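Local coordinates for ABC transporter, substrate binding protein (Polyamine) (Agrobacterium tumefaciens, PDB 4EUO), which binds gamma-aminobutyric acid (GABA) in the periplasm as the solute-binding protein of an ABC transporter, probably delivering it for uptake, at residues S98-F103 / N221-D226; G9-D14 / N201-A206. One frame throughout, in Å; residues are numbered along the deposited sequence.

In the fold
Contact 1 pairs strand 96-107 with strand 215-229, antiparallel neighbours in the sheet that runs through the molecule. Contact 2, centred about 13 Å away, sets the start of helix 10-28 against the start of helix 201-209. Along the chain the segments alternate: 9-14, 98-103, 201-206, 221-226. The two contacts touch where S102 O lies 2.9 Å from N201 N, probably a hydrogen bond. Strand 215-229 pairs with 56-60 and strand 96-107 with 196-200, consistent with paired connecting strands between two lobes of a periplasmic binding protein. GABA spans both contacts, its amine at contact 1 and its carboxylate at contact 2.

Contact 1: S98-F103 / N221-D226; sequences SFYYSF and NITAAD. With ABU (gamma-amino-butanoic acid), chain E.
N221 OD1 receives two donors: S102 OG, 2.8 Å away on the facing strand, and the side-chain amide of Q289. The serine hydroxyl approaches tilted from the plane of the asparagine amide. T223, paired with S102 and on the same face of the sheet, rests on the phenol end of Y100, with T223 CB 3.7 Å from Y100 CZ; the threonine hydroxyl has its main partner in N291 and meets Y100 OH only weakly.

The strands run antiparallel. Y101 N and A224 N each donate to the other residue's O, and F103 with I222 repeats the pattern.

On the opposite face F99, Y101 and D226 meet the ligand. D226 lies alongside F99, both pointing the same way, and puts its CB over the face of the ring, 4.0 Å from the centroid, a CH-pi contact. The edge of the F99 ring meets the ligand, CZ lying 3.6 Å from its CG. D226 OD1 accepts a 2.8 Å hydrogen bond from the GABA nitrogen, while OD2 adds a weak one. In Y101, chi1 of 67° puts CG between the backbone N and the carbonyl carbon. The ligand's CD lies over one face of the Y101 ring, 3.9 Å from CE2, and A224 O over the other. The carboxylate of D226 stands nearly perpendicular to this ring. Y101 OH is 2.6 Å from a water that donates to A225 O.

D226 OD2 also comes close to D58 OD1; the ligand's amine, presumably an ammonium, would offset this gathering of negative charge, while the F99 edge and the Y101 face line the methylene chain.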
ATOM      1  N   SER A  98      -6.978  -2.633  -5.953  1.00  9.03           N
ATOM      2  CA  SER A  98      -5.870  -2.621  -6.892  1.00  8.58           C
ATOM      3  C   SER A  98      -4.929  -3.800  -6.612  1.00 10.10           C
ATOM      4  O   SER A  98      -4.505  -4.511  -7.530  1.00  9.69           O
ATOM      5  CB  SER A  98      -5.105  -1.303  -6.767  1.00  9.18           C
ATOM      6  OG  SER A  98      -4.030  -1.311  -7.700  1.00 10.30           O
ATOM      7  N   PHE A  99      -4.563  -3.985  -5.331  1.00  8.44           N
ATOM      8  CA  PHE A  99      -3.728  -5.089  -4.896  1.00  8.27           C
ATOM      9  C   PHE A  99      -3.772  -5.170  -3.387  1.00  9.57           C
ATOM     10  O   PHE A  99      -4.130  -4.169  -2.730  1.00  9.31           O
ATOM     11  CB  PHE A  99      -2.265  -4.997  -5.376  1.00  8.88           C
ATOM     12  CG  PHE A  99      -1.502  -3.778  -4.900  1.00  8.17           C
ATOM     13  CD1 PHE A  99      -0.745  -3.820  -3.729  1.00  9.52           C
ATOM     14  CD2 PHE A  99      -1.516  -2.610  -5.634  1.00  9.23           C
ATOM     15  CE1 PHE A  99      -0.022  -2.698  -3.301  1.00  9.44           C
ATOM     16  CE2 PHE A  99      -0.800  -1.488  -5.214  1.00  9.25           C
ATOM     17  CZ  PHE A  99      -0.057  -1.542  -4.050  1.00  9.37           C
ATOM     18  N   TYR A 100      -3.389  -6.338  -2.854  1.00  8.24           N
ATOM     19  CA  TYR A 100      -3.417  -6.611  -1.429  1.00  8.14           C
ATOM     20  C   TYR A 100      -1.983  -6.742  -0.973  1.00  9.17           C
ATOM     21  O   TYR A 100      -1.168  -7.397  -1.642  1.00  9.62           O
ATOM     22  CB  TYR A 100      -4.259  -7.872  -1.220  1.00 10.15           C
ATOM     23  CG  TYR A 100      -4.477  -8.321   0.201  1.00 11.58           C
ATOM     24  CD1 TYR A 100      -5.533  -7.828   0.951  1.00 15.87           C
ATOM     25  CD2 TYR A 100      -3.707  -9.340   0.758  1.00 13.95           C
ATOM     26  CE1 TYR A 100      -5.815  -8.320   2.225  1.00 16.42           C
ATOM     27  CE2 TYR A 100      -3.964  -9.824   2.046  1.00 14.95           C
ATOM     28  CZ  TYR A 100      -5.038  -9.329   2.754  1.00 14.93           C
ATOM     29  OH  TYR A 100      -5.350  -9.849   3.992  1.00 15.14           O
ATOM     30  N   TYR A 101      -1.627  -6.106   0.150  1.00  8.38           N
ATOM     31  CA  TYR A 101      -0.229  -6.080   0.557  1.00  7.88           C
ATOM     32  C   TYR A 101      -0.089  -6.187   2.050  1.00  8.51           C
ATOM     33  O   TYR A 101      -1.077  -6.089   2.778  1.00  8.21           O
ATOM     34  CB  TYR A 101       0.435  -4.768   0.064  1.00  9.22           C
ATOM     35  CG  TYR A 101      -0.067  -3.497   0.709  1.00  7.27           C
ATOM     36  CD1 TYR A 101       0.546  -2.978   1.846  1.00  9.34           C
ATOM     37  CD2 TYR A 101      -1.142  -2.791   0.166  1.00  8.25           C
ATOM     38  CE1 TYR A 101       0.092  -1.797   2.433  1.00  8.54           C
ATOM     39  CE2 TYR A 101      -1.610  -1.616   0.750  1.00  8.50           C
ATOM     40  CZ  TYR A 101      -0.980  -1.119   1.872  1.00  8.01           C
ATOM     41  OH  TYR A 101      -1.387   0.056   2.449  1.00  9.97           O
ATOM     42  N   SER A 102       1.169  -6.278   2.513  1.00  7.77           N
ATOM     43  CA  SER A 102       1.459  -6.261   3.925  1.00  7.93           C
ATOM     44  C   SER A 102       2.572  -5.291   4.243  1.00  8.69           C
ATOM     45  O   SER A 102       3.475  -5.103   3.419  1.00  9.45           O
ATOM     46  CB  SER A 102       1.987  -7.620   4.384  1.00  9.43           C
ATOM     47  OG  SER A 102       0.954  -8.582   4.289  1.00  9.78           O
ATOM     48  N   PHE A 103       2.530  -4.733   5.447  1.00  7.96           N
ATOM     49  CA  PHE A 103       3.698  -4.134   6.052  1.00  7.55           C
ATOM     50  C   PHE A 103       4.436  -5.294   6.738  1.00  8.29           C
ATOM     51  O   PHE A 103       3.822  -6.054   7.498  1.00  8.59           O
ATOM     52  CB  PHE A 103       3.350  -3.089   7.096  1.00  8.96           C
ATOM     53  CG  PHE A 103       2.804  -1.847   6.467  1.00  8.20           C
ATOM     54  CD1 PHE A 103       3.654  -0.919   5.878  1.00  9.28           C
ATOM     55  CD2 PHE A 103       1.445  -1.608   6.452  1.00  8.13           C
ATOM     56  CE1 PHE A 103       3.130   0.233   5.268  1.00  9.72           C
ATOM     57  CE2 PHE A 103       0.933  -0.468   5.842  1.00  9.91           C
ATOM     58  CZ  PHE A 103       1.783   0.464   5.281  1.00  8.89           C
ATOM     59  N   ASN A 221       2.634  -9.766  10.278  1.00  8.84           N
ATOM     60  CA  ASN A 221       2.612  -8.831   9.121  1.00  8.24           C
ATOM     61  C   ASN A 221       1.234  -8.179   9.086  1.00  8.91           C
ATOM     62  O   ASN A 221       0.235  -8.834   9.384  1.00  9.07           O
ATOM     63  CB  ASN A 221       2.969  -9.547   7.843  1.00  8.86           C
ATOM     64  CG  ASN A 221       1.942 -10.528   7.349  1.00  8.81           C
ATOM     65  OD1 ASN A 221       1.064 -10.188   6.540  1.00  9.24           O
ATOM     66  ND2 ASN A 221       2.078 -11.820   7.756  1.00 10.36           N
ATOM     67  N   ILE A 222       1.179  -6.890   8.718  1.00  8.72           N
ATOM     68  CA  ILE A 222      -0.055  -6.123   8.794  1.00  7.57           C
ATOM     69  C   ILE A 222      -0.583  -5.911   7.395  1.00  8.69           C
ATOM     70  O   ILE A 222       0.062  -5.228   6.580  1.00  8.47           O
ATOM     71  CB  ILE A 222       0.205  -4.809   9.521  1.00  8.39           C
ATOM     72  CG1 ILE A 222       0.727  -5.051  10.952  1.00  8.37           C
ATOM     73  CG2 ILE A 222      -1.076  -3.929   9.513  1.00 10.75           C
ATOM     74  CD1 ILE A 222       1.373  -3.779  11.523  1.00  9.82           C
ATOM     75  N   THR A 223      -1.764  -6.471   7.096  1.00  8.44           N
ATOM     76  CA  THR A 223      -2.311  -6.371   5.744  1.00  8.28           C
ATOM     77  C   THR A 223      -3.166  -5.153   5.538  1.00  9.73           C
ATOM     78  O   THR A 223      -3.765  -4.599   6.476  1.00  9.07           O
ATOM     79  CB  THR A 223      -3.173  -7.591   5.379  1.00 10.43           C
ATOM     80  OG1 THR A 223      -4.320  -7.622   6.226  1.00 11.62           O
ATOM     81  CG2 THR A 223      -2.439  -8.870   5.534  1.00 11.07           C
ATOM     82  N   ALA A 224      -3.219  -4.717   4.277  1.00  8.02           N
ATOM     83  CA  ALA A 224      -4.062  -3.634   3.814  1.00  8.17           C
ATOM     84  C   ALA A 224      -4.191  -3.788   2.304  1.00  9.11           C
ATOM     85  O   ALA A 224      -3.652  -4.744   1.739  1.00  8.61           O
ATOM     86  CB  ALA A 224      -3.485  -2.267   4.207  1.00  9.73           C
ATOM     87  N   ALA A 225      -4.940  -2.892   1.650  1.00  8.56           N
ATOM     88  CA  ALA A 225      -5.053  -2.982   0.209  1.00  8.60           C
ATOM     89  C   ALA A 225      -5.072  -1.609  -0.374  1.00  8.00           C
ATOM     90  O   ALA A 225      -5.541  -0.656   0.262  1.00  8.88           O
ATOM     91  CB  ALA A 225      -6.316  -3.749  -0.210  1.00 10.94           C
ATOM     92  N   ASP A 226      -4.587  -1.503  -1.607  1.00  7.94           N
ATOM     93  CA  ASP A 226      -4.758  -0.279  -2.380  1.00  7.65           C
ATOM     94  C   ASP A 226      -6.012  -0.434  -3.228  1.00  8.36           C
ATOM     95  O   ASP A 226      -6.504  -1.556  -3.460  1.00  9.05           O
ATOM     96  CB  ASP A 226      -3.564   0.014  -3.272  1.00  8.73           C
ATOM     97  CG  ASP A 226      -2.424   0.745  -2.565  1.00  8.23           C
ATOM     98  OD1 ASP A 226      -2.422   0.806  -1.318  1.00  8.98           O
ATOM     99  OD2 ASP A 226      -1.542   1.302  -3.278  1.00  9.31           O
TER
HETATM  100  N   ABU E 404       0.069   1.836  -0.720  1.00 15.93           N
HETATM  101  CD  ABU E 404       0.959   0.711  -1.034  1.00 11.32           C
HETATM  102  CB  ABU E 404       1.970   1.077  -2.093  1.00 11.35           C
HETATM  103  CG  ABU E 404       2.825  -0.107  -2.393  1.00 11.20           C
HETATM  104  C   ABU E 404       3.978   0.140  -3.342  1.00  9.76           C
HETATM  105  O   ABU E 404       4.963  -0.754  -3.358  1.00  9.30           O
HETATM  106  OXT ABU E 404       4.103   1.241  -4.044  1.00  9.40           O
HETATM  107  O   HOH W   1      -3.813   0.840   1.813  1.00  9.84           O

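Contact 2: G9-D14 / N201-A206; sequences GGTTQD and NGRMTA. With ABU (gamma-amino-butanoic acid), chain E.
R203 and T12 close together on the carboxylate of GABA. The arginine uses two of its N-H groups along one edge: NE binds the ligand's O, and NH2 binds OXT at 2.8 Å with a nearly straight 174° bond. T12 OG1 donates to the same ligand O at 2.6 Å, so that oxygen is gripped from both segments. The threonine hydroxyl also sits over a face of the guanidinium, 3.3 Å from R203 NE, but the angle is too poor for a hydrogen bond there. A bend at chi2 (-74°) turns R203 CD on its way to the ligand.

One shell out, G9 O helps hold the arginine's NH2, which donates to it over 3.0 Å from above the carbonyl plane, and Q13 N reaches the same oxygen from the opposite face. The side chain of Q13 returns to the loop, OE1 accepting from G9 N, while W8 O gives NH2 a further, weak partner. G10, lacking a side chain, has its CA 4.1 Å from R203 NH1.

A water donates to T12 OG1 at 2.7 Å, is held by T11 OG1 and weakly reaches G202 O. Next to it, T11 OG1 and CB press on the methyl of A206, OG1 coming within 3.3 Å of A206 CB. Q186 ties the two segments again, binding T11 OG1 and R203 O.

The short helical axes pass 9.6 Å apart at 90°. Helix 10-28 follows strand 3-6 and is tied through Q13 to Q34 and D35 of strand 32-35; helix 201-209 follows strand 196-200 and lays M204 on T216 of strand 215-229.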
ATOM      1  N   GLY A   9       5.053   5.107  -7.967  1.00 10.36           N
ATOM      2  CA  GLY A   9       6.378   5.238  -8.547  1.00  9.95           C
ATOM      3  C   GLY A   9       7.224   3.997  -8.422  1.00 10.51           C
ATOM      4  O   GLY A   9       6.815   2.969  -7.856  1.00 10.51           O
ATOM      5  N   GLY A  10       8.417   4.120  -8.965  1.00 10.30           N
ATOM      6  CA  GLY A  10       9.458   3.112  -8.836  1.00 10.56           C
ATOM      7  C   GLY A  10       9.059   1.748  -9.316  1.00 10.38           C
ATOM      8  O   GLY A  10       8.321   1.600 -10.279  1.00 11.21           O
ATOM      9  N   THR A  11       9.555   0.749  -8.594  1.00  9.81           N
ATOM     10  CA  THR A  11       9.394  -0.643  -8.990  1.00  9.77           C
ATOM     11  C   THR A  11       7.981  -1.083  -9.063  1.00 10.23           C
ATOM     12  O   THR A  11       7.601  -1.863  -9.936  1.00 10.85           O
ATOM     13  CB  THR A  11      10.283  -1.550  -8.167  1.00 11.20           C
ATOM     14  OG1 THR A  11      10.093  -1.265  -6.775  1.00 10.48           O
ATOM     15  CG2 THR A  11      11.754  -1.373  -8.516  1.00 11.50           C
ATOM     16  N   THR A  12       7.129  -0.587  -8.132  1.00  9.18           N
ATOM     17  CA  THR A  12       5.720  -0.998  -8.167  1.00  9.99           C
ATOM     18  C   THR A  12       5.000  -0.448  -9.395  1.00 10.12           C
ATOM     19  O   THR A  12       4.289  -1.163 -10.091  1.00  9.43           O
ATOM     20  CB  THR A  12       5.021  -0.568  -6.885  1.00 10.53           C
ATOM     21  OG1 THR A  12       5.720  -1.272  -5.842  1.00  9.78           O
ATOM     22  CG2 THR A  12       3.529  -0.927  -6.880  1.00  9.88           C
ATOM     23  N   GLN A  13       5.180   0.848  -9.661  1.00 10.01           N
ATOM     24  CA  GLN A  13       4.494   1.430 -10.814  1.00  9.70           C
ATOM     25  C   GLN A  13       5.056   0.877 -12.127  1.00 10.14           C
ATOM     26  O   GLN A  13       4.271   0.630 -13.061  1.00 10.52           O
ATOM     27  CB  GLN A  13       4.532   2.963 -10.750  1.00 10.56           C
ATOM     28  CG  GLN A  13       3.670   3.622 -11.826  1.00 11.26           C
ATOM     29  CD  GLN A  13       3.418   5.066 -11.539  1.00 10.19           C
ATOM     30  OE1 GLN A  13       3.664   5.567 -10.442  1.00 11.13           O
ATOM     31  NE2 GLN A  13       2.827   5.730 -12.522  1.00 12.89           N
ATOM     32  N   ASP A  14       6.346   0.604 -12.175  1.00 11.00           N
ATOM     33  CA  ASP A  14       6.903  -0.018 -13.385  1.00 10.35           C
ATOM     34  C   ASP A  14       6.262  -1.375 -13.617  1.00 11.96           C
ATOM     35  O   ASP A  14       5.982  -1.744 -14.756  1.00 11.32           O
ATOM     36  CB  ASP A  14       8.409  -0.226 -13.213  1.00 11.92           C
ATOM     37  CG  ASP A  14       9.218   1.042 -13.276  1.00 18.80           C
ATOM     38  OD1 ASP A  14       8.650   2.103 -13.656  1.00 18.70           O
ATOM     39  OD2 ASP A  14      10.412   0.995 -12.920  1.00 18.98           O
ATOM     40  N   ASN A 201       5.664  -4.922   1.476  1.00  8.71           N
ATOM     41  CA  ASN A 201       6.359  -6.168   1.174  1.00  8.97           C
ATOM     42  C   ASN A 201       6.944  -6.236  -0.225  1.00  9.20           C
ATOM     43  O   ASN A 201       8.057  -6.752  -0.415  1.00  9.05           O
ATOM     44  CB  ASN A 201       5.474  -7.373   1.481  1.00  8.60           C
ATOM     45  CG  ASN A 201       4.352  -7.570   0.485  1.00  8.55           C
ATOM     46  OD1 ASN A 201       3.303  -6.899   0.550  1.00  9.43           O
ATOM     47  ND2 ASN A 201       4.574  -8.456  -0.488  1.00  9.35           N
ATOM     48  N   GLY A 202       6.216  -5.730  -1.197  1.00  8.49           N
ATOM     49  CA  GLY A 202       6.643  -5.799  -2.579  1.00  9.51           C
ATOM     50  C   GLY A 202       7.892  -4.981  -2.835  1.00 10.00           C
ATOM     51  O   GLY A 202       8.656  -5.292  -3.760  1.00 10.14           O
ATOM     52  N   ARG A 203       8.172  -3.970  -2.006  1.00  8.69           N
ATOM     53  CA  ARG A 203       9.404  -3.197  -2.187  1.00  8.49           C
ATOM     54  C   ARG A 203      10.622  -4.049  -1.837  1.00 10.14           C
ATOM     55  O   ARG A 203      11.690  -3.847  -2.432  1.00  9.91           O
ATOM     56  CB  ARG A 203       9.356  -1.944  -1.339  1.00  8.55           C
ATOM     57  CG  ARG A 203       8.278  -0.969  -1.794  1.00  8.98           C
ATOM     58  CD  ARG A 203       8.694  -0.256  -3.083  1.00  9.11           C
ATOM     59  NE  ARG A 203       7.559   0.474  -3.657  1.00  8.95           N
ATOM     60  CZ  ARG A 203       7.676   1.405  -4.597  1.00  8.79           C
ATOM     61  NH1 ARG A 203       8.874   1.763  -5.037  1.00  8.52           N
ATOM     62  NH2 ARG A 203       6.603   2.046  -5.046  1.00  8.74           N
ATOM     63  N   MET A 204      10.461  -5.019  -0.922  1.00  8.56           N
ATOM     64  CA  MET A 204      11.546  -5.947  -0.590  1.00  9.31           C
ATOM     65  C   MET A 204      11.684  -6.984  -1.709  1.00 11.16           C
ATOM     66  O   MET A 204      12.819  -7.283  -2.109  1.00 11.63           O
ATOM     67  CB  MET A 204      11.278  -6.626   0.754  1.00 10.47           C
ATOM     68  CG  MET A 204      11.200  -5.654   1.931  1.00 11.78           C
ATOM     69  SD  MET A 204      12.678  -4.626   2.172  1.00 12.72           S
ATOM     70  CE  MET A 204      12.194  -3.054   1.318  1.00 13.24           C
ATOM     71  N   THR A 205      10.565  -7.469  -2.273  1.00  9.58           N
ATOM     72  CA  THR A 205      10.620  -8.364  -3.429  1.00  9.42           C
ATOM     73  C   THR A 205      11.393  -7.665  -4.551  1.00 11.39           C
ATOM     74  O   THR A 205      12.265  -8.290  -5.183  1.00 11.82           O
ATOM     75  CB  THR A 205       9.208  -8.680  -3.912  1.00 10.57           C
ATOM     76  OG1 THR A 205       8.567  -9.412  -2.866  1.00 12.54           O
ATOM     77  CG2 THR A 205       9.195  -9.504  -5.197  1.00 12.95           C
ATOM     78  N   ALA A 206      11.116  -6.375  -4.810  1.00  9.95           N
ATOM     79  CA  ALA A 206      11.815  -5.669  -5.901  1.00  9.65           C
ATOM     80  C   ALA A 206      13.283  -5.516  -5.639  1.00 11.75           C
ATOM     81  O   ALA A 206      14.087  -5.667  -6.575  1.00 11.16           O
ATOM     82  CB  ALA A 206      11.164  -4.334  -6.139  1.00 10.49           C
TER
HETATM   83  N   ABU E 404       0.069   1.836  -0.720  1.00 15.93           N
HETATM   84  CD  ABU E 404       0.959   0.711  -1.034  1.00 11.32           C
HETATM   85  CB  ABU E 404       1.970   1.077  -2.093  1.00 11.35           C
HETATM   86  CG  ABU E 404       2.825  -0.107  -2.393  1.00 11.20           C
HETATM   87  C   ABU E 404       3.978   0.140  -3.342  1.00  9.76           C
HETATM   88  O   ABU E 404       4.963  -0.754  -3.358  1.00  9.30           O
HETATM   89  OXT ABU E 404       4.103   1.241  -4.044  1.00  9.40           O
HETATM   90  O   HOH W   2       8.091  -2.601  -5.604  1.00 11.00           O